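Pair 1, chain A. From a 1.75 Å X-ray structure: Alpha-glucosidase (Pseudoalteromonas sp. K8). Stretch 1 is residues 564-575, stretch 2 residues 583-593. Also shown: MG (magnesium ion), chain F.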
# COMPACT_ATOMS: atom_id res chain seq x y z
N VAL A 564 -13.01 -9.12 -7.81
CA VAL A 564 -12.86 -7.74 -7.37
C VAL A 564 -14.19 -7.21 -6.86
O VAL A 564 -15.22 -7.30 -7.55
CB VAL A 564 -12.32 -6.86 -8.50
CG1 VAL A 564 -12.07 -5.43 -7.96
CG2 VAL A 564 -11.06 -7.47 -9.11
N GLY A 565 -14.18 -6.64 -5.66
CA GLY A 565 -15.39 -6.06 -5.11
C GLY A 565 -16.41 -7.06 -4.62
O GLY A 565 -17.53 -6.67 -4.28
N ASP A 566 -16.06 -8.35 -4.59
CA ASP A 566 -16.95 -9.39 -4.10
C ASP A 566 -16.34 -10.19 -2.96
O ASP A 566 -16.95 -10.30 -1.89
CB ASP A 566 -17.36 -10.34 -5.24
CG ASP A 566 -18.30 -9.69 -6.23
OD1 ASP A 566 -18.85 -8.60 -5.92
OD2 ASP A 566 -18.50 -10.27 -7.32
N PHE A 567 -15.15 -10.77 -3.14
CA PHE A 567 -14.56 -11.56 -2.05
C PHE A 567 -13.10 -11.83 -2.35
O PHE A 567 -12.64 -11.69 -3.49
CB PHE A 567 -15.30 -12.88 -1.83
CG PHE A 567 -15.04 -13.93 -2.89
CD1 PHE A 567 -15.68 -13.86 -4.13
CD2 PHE A 567 -14.18 -15.00 -2.63
CE1 PHE A 567 -15.46 -14.84 -5.10
CE2 PHE A 567 -13.95 -15.98 -3.59
CZ PHE A 567 -14.59 -15.90 -4.84
N ILE A 568 -12.37 -12.26 -1.32
CA ILE A 568 -11.00 -12.74 -1.48
C ILE A 568 -10.71 -13.74 -0.37
O ILE A 568 -11.21 -13.61 0.75
CB ILE A 568 -9.96 -11.59 -1.49
CG1 ILE A 568 -8.54 -12.16 -1.64
CG2 ILE A 568 -10.08 -10.75 -0.23
CD1 ILE A 568 -7.66 -11.43 -2.57
N VAL A 569 -9.90 -14.76 -0.70
CA VAL A 569 -9.43 -15.77 0.24
C VAL A 569 -7.91 -15.82 0.14
O VAL A 569 -7.36 -16.07 -0.94
CB VAL A 569 -10.02 -17.16 -0.05
CG1 VAL A 569 -9.56 -18.16 1.01
CG2 VAL A 569 -11.54 -17.09 -0.13
N PHE A 570 -7.22 -15.62 1.28
CA PHE A 570 -5.77 -15.69 1.36
C PHE A 570 -5.37 -16.84 2.26
O PHE A 570 -5.98 -17.06 3.30
CB PHE A 570 -5.18 -14.40 1.94
CG PHE A 570 -4.47 -13.53 0.95
CD1 PHE A 570 -3.20 -13.85 0.51
CD2 PHE A 570 -5.06 -12.35 0.51
CE1 PHE A 570 -2.52 -13.02 -0.40
CE2 PHE A 570 -4.39 -11.52 -0.38
CZ PHE A 570 -3.13 -11.85 -0.83
N ALA A 571 -4.33 -17.58 1.85
CA ALA A 571 -3.61 -18.49 2.73
C ALA A 571 -2.15 -18.05 2.80
O ALA A 571 -1.55 -17.74 1.77
CB ALA A 571 -3.72 -19.94 2.23
N ARG A 572 -1.59 -18.00 4.01
CA ARG A 572 -0.21 -17.58 4.19
C ARG A 572 0.48 -18.47 5.21
O ARG A 572 -0.12 -18.87 6.21
CB ARG A 572 -0.11 -16.11 4.64
CG ARG A 572 -0.89 -15.12 3.80
CD ARG A 572 -0.64 -13.70 4.30
NE ARG A 572 -1.60 -12.72 3.79
CZ ARG A 572 -1.36 -11.85 2.81
NH1 ARG A 572 -0.17 -11.84 2.21
NH2 ARG A 572 -2.30 -10.98 2.44
N LYS A 573 1.75 -18.77 4.96
CA LYS A 573 2.55 -19.59 5.86
C LYS A 573 3.51 -18.70 6.64
O LYS A 573 4.22 -17.89 6.04
CB LYS A 573 3.34 -20.65 5.08
CG LYS A 573 3.87 -21.76 5.98
CD LYS A 573 4.71 -22.78 5.19
CE LYS A 573 5.13 -23.94 6.09
NZ LYS A 573 5.96 -24.95 5.38
N GLU A 574 3.52 -18.85 7.96
CA GLU A 574 4.29 -17.94 8.80
C GLU A 574 5.78 -18.09 8.53
O GLU A 574 6.27 -19.19 8.27
CB GLU A 574 4.00 -18.20 10.27
CG GLU A 574 4.53 -19.51 10.75
CD GLU A 574 4.06 -19.85 12.15
OE1 GLU A 574 3.24 -19.08 12.70
OE2 GLU A 574 4.50 -20.89 12.68
N ARG A 575 6.49 -16.98 8.59
CA ARG A 575 7.94 -17.03 8.51
C ARG A 575 8.52 -17.43 9.86
O ARG A 575 8.04 -16.99 10.91
CB ARG A 575 8.51 -15.67 8.09
CG ARG A 575 10.03 -15.65 8.03
CD ARG A 575 10.49 -15.11 6.71
NE ARG A 575 11.93 -14.93 6.61
CZ ARG A 575 12.49 -14.01 5.83
NH1 ARG A 575 11.72 -13.21 5.12
NH2 ARG A 575 13.81 -13.89 5.78
N ASN A 583 5.97 -23.26 10.94
CA ASN A 583 5.20 -24.41 10.50
C ASN A 583 3.71 -24.14 10.34
O ASN A 583 3.04 -24.92 9.65
CB ASN A 583 5.38 -25.57 11.47
CG ASN A 583 6.81 -26.02 11.57
OD1 ASN A 583 7.33 -26.25 12.66
ND2 ASN A 583 7.48 -26.13 10.43
N ASP A 584 3.16 -23.08 10.94
CA ASP A 584 1.72 -22.84 10.88
C ASP A 584 1.33 -22.10 9.61
O ASP A 584 2.05 -21.21 9.13
CB ASP A 584 1.25 -22.04 12.09
CG ASP A 584 1.28 -22.84 13.36
OD1 ASP A 584 0.83 -22.29 14.40
OD2 ASP A 584 1.73 -24.01 13.34
N TRP A 585 0.16 -22.46 9.08
CA TRP A 585 -0.52 -21.72 8.02
C TRP A 585 -1.68 -20.94 8.61
O TRP A 585 -2.23 -21.29 9.65
CB TRP A 585 -1.05 -22.66 6.93
CG TRP A 585 -0.02 -23.17 5.98
CD1 TRP A 585 0.78 -24.27 6.14
CD2 TRP A 585 0.28 -22.63 4.69
NE1 TRP A 585 1.58 -24.44 5.03
CE2 TRP A 585 1.29 -23.45 4.12
CE3 TRP A 585 -0.19 -21.54 3.96
CZ2 TRP A 585 1.83 -23.20 2.86
CZ3 TRP A 585 0.35 -21.29 2.71
CH2 TRP A 585 1.35 -22.12 2.17
N TYR A 586 -2.06 -19.87 7.91
CA TYR A 586 -3.20 -19.05 8.30
C TYR A 586 -4.06 -18.78 7.08
O TYR A 586 -3.55 -18.71 5.96
CB TYR A 586 -2.73 -17.73 8.92
CG TYR A 586 -2.23 -17.91 10.33
CD1 TYR A 586 -0.96 -18.43 10.58
CD2 TYR A 586 -3.02 -17.57 11.42
CE1 TYR A 586 -0.50 -18.61 11.88
CE2 TYR A 586 -2.58 -17.73 12.71
CZ TYR A 586 -1.32 -18.25 12.93
OH TYR A 586 -0.88 -18.41 14.22
N LEU A 587 -5.36 -18.62 7.30
CA LEU A 587 -6.26 -18.28 6.21
C LEU A 587 -7.16 -17.13 6.64
O LEU A 587 -7.61 -17.07 7.79
CB LEU A 587 -7.10 -19.49 5.78
CG LEU A 587 -8.13 -19.28 4.66
CD1 LEU A 587 -8.28 -20.55 3.83
CD2 LEU A 587 -9.49 -18.85 5.23
N GLY A 588 -7.43 -16.22 5.71
CA GLY A 588 -8.44 -15.21 5.95
C GLY A 588 -9.31 -15.08 4.71
O GLY A 588 -8.81 -15.14 3.58
N ALA A 589 -10.62 -14.92 4.91
CA ALA A 589 -11.54 -14.70 3.80
C ALA A 589 -12.53 -13.61 4.20
O ALA A 589 -12.95 -13.56 5.36
CB ALA A 589 -12.28 -15.99 3.42
N VAL A 590 -12.89 -12.74 3.26
CA VAL A 590 -13.93 -11.74 3.49
C VAL A 590 -14.83 -11.67 2.27
O VAL A 590 -14.44 -12.03 1.15
CB VAL A 590 -13.38 -10.33 3.81
CG1 VAL A 590 -12.52 -10.35 5.08
CG2 VAL A 590 -12.62 -9.77 2.63
N THR A 591 -16.05 -11.21 2.50
CA THR A 591 -16.99 -10.97 1.41
C THR A 591 -17.43 -9.50 1.44
O THR A 591 -17.01 -8.72 2.29
CB THR A 591 -18.19 -11.91 1.51
OG1 THR A 591 -19.04 -11.73 0.37
CG2 THR A 591 -18.97 -11.63 2.81
N ASP A 592 -18.28 -9.15 0.48
CA ASP A 592 -18.84 -7.81 0.37
C ASP A 592 -20.20 -7.76 1.07
O ASP A 592 -20.39 -8.40 2.10
CB ASP A 592 -18.95 -7.40 -1.10
CG ASP A 592 -19.79 -8.39 -1.93
OD1 ASP A 592 -20.34 -9.35 -1.34
OD2 ASP A 592 -19.91 -8.21 -3.17
N GLU A 593 -21.17 -7.04 0.50
CA GLU A 593 -22.48 -6.95 1.15
C GLU A 593 -23.27 -8.26 1.08
O GLU A 593 -24.28 -8.39 1.78
CB GLU A 593 -23.30 -5.81 0.54
CG GLU A 593 -23.85 -6.10 -0.87
CD GLU A 593 -22.79 -6.00 -1.97
OE1 GLU A 593 -21.69 -5.47 -1.72
OE2 GLU A 593 -23.07 -6.47 -3.10
MG MG F . -19.47 -6.97 -4.80
O HOH W 1 1.42 -19.65 14.66
O HOH W 2 -20.08 -5.26 -3.89
O HOH W 3 -21.47 -7.30 -5.29
O HOH W 4 -19.21 -5.85 -6.53

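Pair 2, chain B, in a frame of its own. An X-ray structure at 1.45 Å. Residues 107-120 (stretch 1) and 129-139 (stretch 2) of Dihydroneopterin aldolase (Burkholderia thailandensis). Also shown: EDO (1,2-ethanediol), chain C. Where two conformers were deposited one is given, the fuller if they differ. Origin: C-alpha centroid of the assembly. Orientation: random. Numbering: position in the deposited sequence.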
# COMPACT_ATOMS: atom_id res chain seq x y z
N ALA B 107 -24.99 -3.25 -5.46
CA ALA B 107 -26.42 -3.14 -5.78
C ALA B 107 -27.06 -1.91 -5.13
O ALA B 107 -28.11 -1.99 -4.50
CB ALA B 107 -27.16 -4.45 -5.37
N HIS B 108 -26.42 -0.74 -5.28
CA HIS B 108 -26.85 0.50 -4.63
C HIS B 108 -26.58 1.60 -5.64
O HIS B 108 -25.49 1.66 -6.25
CB HIS B 108 -26.11 0.77 -3.34
CG HIS B 108 -26.34 -0.26 -2.29
ND1 HIS B 108 -27.49 -0.31 -1.52
CD2 HIS B 108 -25.63 -1.38 -2.00
CE1 HIS B 108 -27.45 -1.40 -0.76
NE2 HIS B 108 -26.33 -2.06 -1.04
N ASP B 109 -27.54 2.48 -5.85
CA ASP B 109 -27.39 3.54 -6.84
C ASP B 109 -26.16 4.43 -6.62
O ASP B 109 -25.58 4.95 -7.58
CB ASP B 109 -28.63 4.39 -6.84
CG ASP B 109 -29.83 3.64 -7.38
OD1 ASP B 109 -30.51 3.05 -6.56
OD2 ASP B 109 -30.10 3.71 -8.59
N ALA B 110 -25.81 4.70 -5.37
CA ALA B 110 -24.74 5.66 -5.13
C ALA B 110 -23.38 4.98 -5.04
O ALA B 110 -22.42 5.70 -4.65
CB ALA B 110 -25.06 6.48 -3.87
N VAL B 111 -23.26 3.66 -5.32
CA VAL B 111 -21.97 3.00 -5.32
C VAL B 111 -21.46 2.92 -6.76
O VAL B 111 -22.13 2.33 -7.65
CB VAL B 111 -22.09 1.63 -4.66
CG1 VAL B 111 -20.80 0.82 -4.81
CG2 VAL B 111 -22.44 1.80 -3.14
N ARG B 112 -20.28 3.48 -7.02
CA ARG B 112 -19.60 3.46 -8.31
C ARG B 112 -18.73 2.23 -8.44
O ARG B 112 -18.57 1.67 -9.52
CB ARG B 112 -18.74 4.69 -8.41
CG ARG B 112 -17.70 4.76 -9.53
CD ARG B 112 -18.35 5.11 -10.84
NE ARG B 112 -19.26 6.27 -10.80
CZ ARG B 112 -18.88 7.56 -10.84
NH1 ARG B 112 -17.58 7.88 -10.93
NH2 ARG B 112 -19.80 8.53 -10.81
N ALA B 113 -18.08 1.80 -7.34
CA ALA B 113 -17.13 0.68 -7.39
C ALA B 113 -16.95 0.07 -6.02
O ALA B 113 -17.23 0.78 -5.01
CB ALA B 113 -15.76 1.12 -7.90
N VAL B 114 -16.48 -1.16 -5.98
CA VAL B 114 -16.16 -1.77 -4.70
C VAL B 114 -14.93 -2.65 -4.82
O VAL B 114 -14.69 -3.29 -5.87
CB VAL B 114 -17.40 -2.49 -4.14
CG1 VAL B 114 -17.81 -3.61 -5.04
CG2 VAL B 114 -17.13 -2.99 -2.69
N ARG B 115 -14.11 -2.66 -3.77
CA ARG B 115 -12.98 -3.58 -3.66
C ARG B 115 -13.34 -4.44 -2.43
O ARG B 115 -13.64 -3.86 -1.35
CB ARG B 115 -11.65 -2.88 -3.44
CG ARG B 115 -10.46 -3.91 -3.43
CD ARG B 115 -9.11 -3.23 -3.14
NE ARG B 115 -9.08 -2.76 -1.73
CZ ARG B 115 -8.76 -3.49 -0.63
NH1 ARG B 115 -8.43 -4.79 -0.68
NH2 ARG B 115 -8.79 -2.90 0.57
N VAL B 116 -13.28 -5.76 -2.53
CA VAL B 116 -13.50 -6.67 -1.39
C VAL B 116 -12.40 -7.70 -1.40
O VAL B 116 -12.04 -8.25 -2.43
CB VAL B 116 -14.80 -7.43 -1.51
CG1 VAL B 116 -14.99 -8.33 -0.25
CG2 VAL B 116 -15.97 -6.47 -1.68
N SER B 117 -11.79 -7.91 -0.23
CA SER B 117 -10.89 -9.04 -0.03
C SER B 117 -11.40 -9.87 1.15
O SER B 117 -11.89 -9.34 2.16
CB SER B 117 -9.41 -8.64 0.16
OG SER B 117 -9.24 -7.91 1.37
N THR B 118 -11.22 -11.16 1.01
CA THR B 118 -11.35 -12.11 2.14
C THR B 118 -10.02 -12.81 2.31
O THR B 118 -9.27 -12.96 1.35
CB THR B 118 -12.48 -13.17 1.91
OG1 THR B 118 -12.14 -13.93 0.74
CG2 THR B 118 -13.86 -12.46 1.62
N GLU B 119 -9.71 -13.22 3.56
CA GLU B 119 -8.49 -14.01 3.75
C GLU B 119 -8.68 -14.87 4.96
O GLU B 119 -9.44 -14.59 5.88
CB GLU B 119 -7.26 -13.08 3.85
CG GLU B 119 -7.26 -12.24 5.14
CD GLU B 119 -6.27 -11.11 5.14
OE1 GLU B 119 -6.10 -10.47 4.09
OE2 GLU B 119 -5.77 -10.75 6.24
N LYS B 120 -7.89 -15.97 4.95
CA LYS B 120 -7.84 -16.89 6.07
C LYS B 120 -6.49 -16.81 6.72
O LYS B 120 -5.47 -17.34 6.19
CB LYS B 120 -8.03 -18.33 5.56
CG LYS B 120 -9.43 -18.64 5.22
CD LYS B 120 -9.47 -20.13 4.66
CE LYS B 120 -10.74 -20.49 4.12
NZ LYS B 120 -10.69 -22.03 3.88
N ALA B 129 -1.42 -15.12 5.87
CA ALA B 129 -2.79 -15.29 5.32
C ALA B 129 -2.77 -15.75 3.89
O ALA B 129 -1.74 -15.57 3.21
CB ALA B 129 -3.56 -13.96 5.38
N VAL B 130 -3.86 -16.33 3.42
CA VAL B 130 -4.07 -16.51 1.99
C VAL B 130 -5.47 -15.96 1.73
O VAL B 130 -6.40 -16.22 2.51
CB VAL B 130 -3.92 -18.02 1.58
CG1 VAL B 130 -5.03 -18.89 2.17
CG2 VAL B 130 -3.87 -18.18 0.05
N GLY B 131 -5.60 -15.25 0.62
CA GLY B 131 -6.86 -14.56 0.36
C GLY B 131 -7.12 -14.36 -1.10
O GLY B 131 -6.39 -14.73 -2.01
N VAL B 132 -8.32 -13.77 -1.30
CA VAL B 132 -8.91 -13.49 -2.61
C VAL B 132 -9.41 -12.05 -2.64
O VAL B 132 -10.04 -11.61 -1.65
CB VAL B 132 -10.10 -14.45 -2.90
CG1 VAL B 132 -10.84 -14.04 -4.24
CG2 VAL B 132 -9.57 -15.90 -2.89
N GLU B 133 -9.19 -11.34 -3.73
CA GLU B 133 -9.67 -9.94 -3.83
C GLU B 133 -10.29 -9.72 -5.18
O GLU B 133 -9.79 -10.20 -6.22
CB GLU B 133 -8.49 -9.00 -3.64
CG GLU B 133 -8.88 -7.49 -3.78
CD GLU B 133 -7.68 -6.64 -3.67
OE1 GLU B 133 -6.94 -6.59 -4.65
OE2 GLU B 133 -7.42 -6.09 -2.58
N VAL B 134 -11.38 -8.96 -5.19
CA VAL B 134 -11.97 -8.45 -6.42
C VAL B 134 -12.12 -6.94 -6.38
O VAL B 134 -12.24 -6.36 -5.28
CB VAL B 134 -13.33 -9.03 -6.77
CG1 VAL B 134 -13.19 -10.58 -6.91
CG2 VAL B 134 -14.36 -8.72 -5.76
N PHE B 135 -12.13 -6.30 -7.52
CA PHE B 135 -12.34 -4.84 -7.64
C PHE B 135 -13.22 -4.64 -8.85
O PHE B 135 -12.81 -4.93 -9.98
CB PHE B 135 -10.97 -4.13 -7.81
CG PHE B 135 -10.92 -2.66 -7.38
CD1 PHE B 135 -12.02 -1.84 -7.44
CD2 PHE B 135 -9.73 -2.13 -6.87
CE1 PHE B 135 -11.92 -0.44 -7.12
CE2 PHE B 135 -9.63 -0.77 -6.48
CZ PHE B 135 -10.75 0.06 -6.60
N ARG B 136 -14.43 -4.23 -8.60
CA ARG B 136 -15.46 -4.08 -9.62
C ARG B 136 -15.87 -2.62 -9.75
O ARG B 136 -16.21 -1.98 -8.77
CB ARG B 136 -16.69 -4.91 -9.22
CG ARG B 136 -16.52 -6.45 -9.23
CD ARG B 136 -16.29 -7.02 -10.64
NE ARG B 136 -14.88 -6.89 -10.98
CZ ARG B 136 -14.38 -6.78 -12.20
NH1 ARG B 136 -15.16 -6.78 -13.28
NH2 ARG B 136 -13.07 -6.65 -12.34
N ILE B 137 -15.87 -2.11 -10.98
CA ILE B 137 -16.29 -0.73 -11.23
C ILE B 137 -17.46 -0.73 -12.17
O ILE B 137 -17.43 -1.42 -13.20
CB ILE B 137 -15.13 0.11 -11.86
CG1 ILE B 137 -13.90 0.11 -10.92
CG2 ILE B 137 -15.61 1.51 -12.18
CD1 ILE B 137 -12.75 1.00 -11.43
N LYS B 138 -18.50 0.03 -11.86
CA LYS B 138 -19.60 0.13 -12.81
C LYS B 138 -19.22 0.90 -14.08
O LYS B 138 -18.57 1.94 -13.99
CB LYS B 138 -20.76 0.86 -12.15
CG LYS B 138 -21.36 0.06 -11.08
CD LYS B 138 -22.62 0.75 -10.58
CE LYS B 138 -23.11 -0.09 -9.39
NZ LYS B 138 -24.09 0.60 -8.60
N ASP B 139 -19.66 0.41 -15.24
CA ASP B 139 -19.42 1.08 -16.52
C ASP B 139 -20.14 2.43 -16.64
O ASP B 139 -21.07 2.72 -15.87
CB ASP B 139 -19.86 0.17 -17.68
C1 EDO C . -23.46 6.80 -9.39
O1 EDO C . -22.78 7.69 -10.30
C2 EDO C . -22.61 5.55 -9.19
O2 EDO C . -22.04 5.03 -10.42

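Two antiparallel strand pairs with a common backbone. In pair 1, strand 567-574 runs against strand 585-591 at 157°, with the axes 4.6 Å apart at closest approach; in pair 2, the strand that starts at Ala B113 runs against strand 129-137 at 156° and 4.5 Å. Fourteen central residues superpose with an RMSD of 0.4 Å, and the contacts bury similar areas, 884 and 896 Å². The hydrogen-bonded pairs coincide. Ile A568 and Val A590 exchange two backbone bonds (N to O 3.2 Å from Ile A568, 3.1 Å from Val A590), as do Val B114 and Arg B136 (N to O 2.9 Å each way). Phe A570 with Gly A588 matches Val B116 with Val B134, and Arg A572 with Tyr A586 matches Thr B118 with Val B132.

On the face carrying Val A569, Ala A571 and Leu A587, pair 1 packs apolar groups: Val A569 CG1 lies 3.9 Å from Leu A587 CD1, and Val A569 CG2 3.8 Å from Ala A589 CB. The matched positions in pair 2 are Arg B115, Glu B133 and Phe B135. The same diagonal there becomes a salt bridge, Arg B115 NH1 to Glu B133 OE2 at 2.5 Å, while Arg B115 CB sits over the face of the Phe B135 ring, 4.0 Å from its centroid. A long side chain thus offers its aliphatic root to the ring and its charge to the carboxylate. Ala A571 and Ser B117 are nearly equivalent in bulk, their side-chain centres 0.1 Å apart. At Phe A567 the ring leads away from the partner strand; its match, Ala B113, instead rests CB 3.7 Å from Ile B137 CG1.

Trp A585 matches Gly B131. The indole's six-membered ring receives Lys A573 CB over one face, 3.5 Å from its centroid. At the glycine the strands close to 3.8 Å between Gly B131 CA and Glu B119 CA, where an ideal CB would clash with Thr B118 O and Glu B119 CB.

On the other face, Ile A568 CG2 meets Val A590 CG2 at 3.9 Å; Val B114 keeps the apolar character of the first position, but Arg B136 leads its end away. Gly A588 leaves Phe A570 without a cross-strand side-chain partner, whereas Val B116 CB has Val B134 CG2 at 4.5 Å. Further along this face the Tyr A586 ring has Arg A572 O at its edge, near the ring plane, where in pair 2 the smaller Thr B118 and Val B132 approach through Thr B118 OG1 and Val B132 CB at 4.2 Å.

Beyond the strands, Asp A592 matches Lys B138. Asp A592 OD2 binds magnesium at 2.1 Å, joined by Asp A566 OD1 at 2.1 Å and Gly A565 O at 2.0 Å; Lys B138 NZ instead donates to Val B111 O at 2.8 Å.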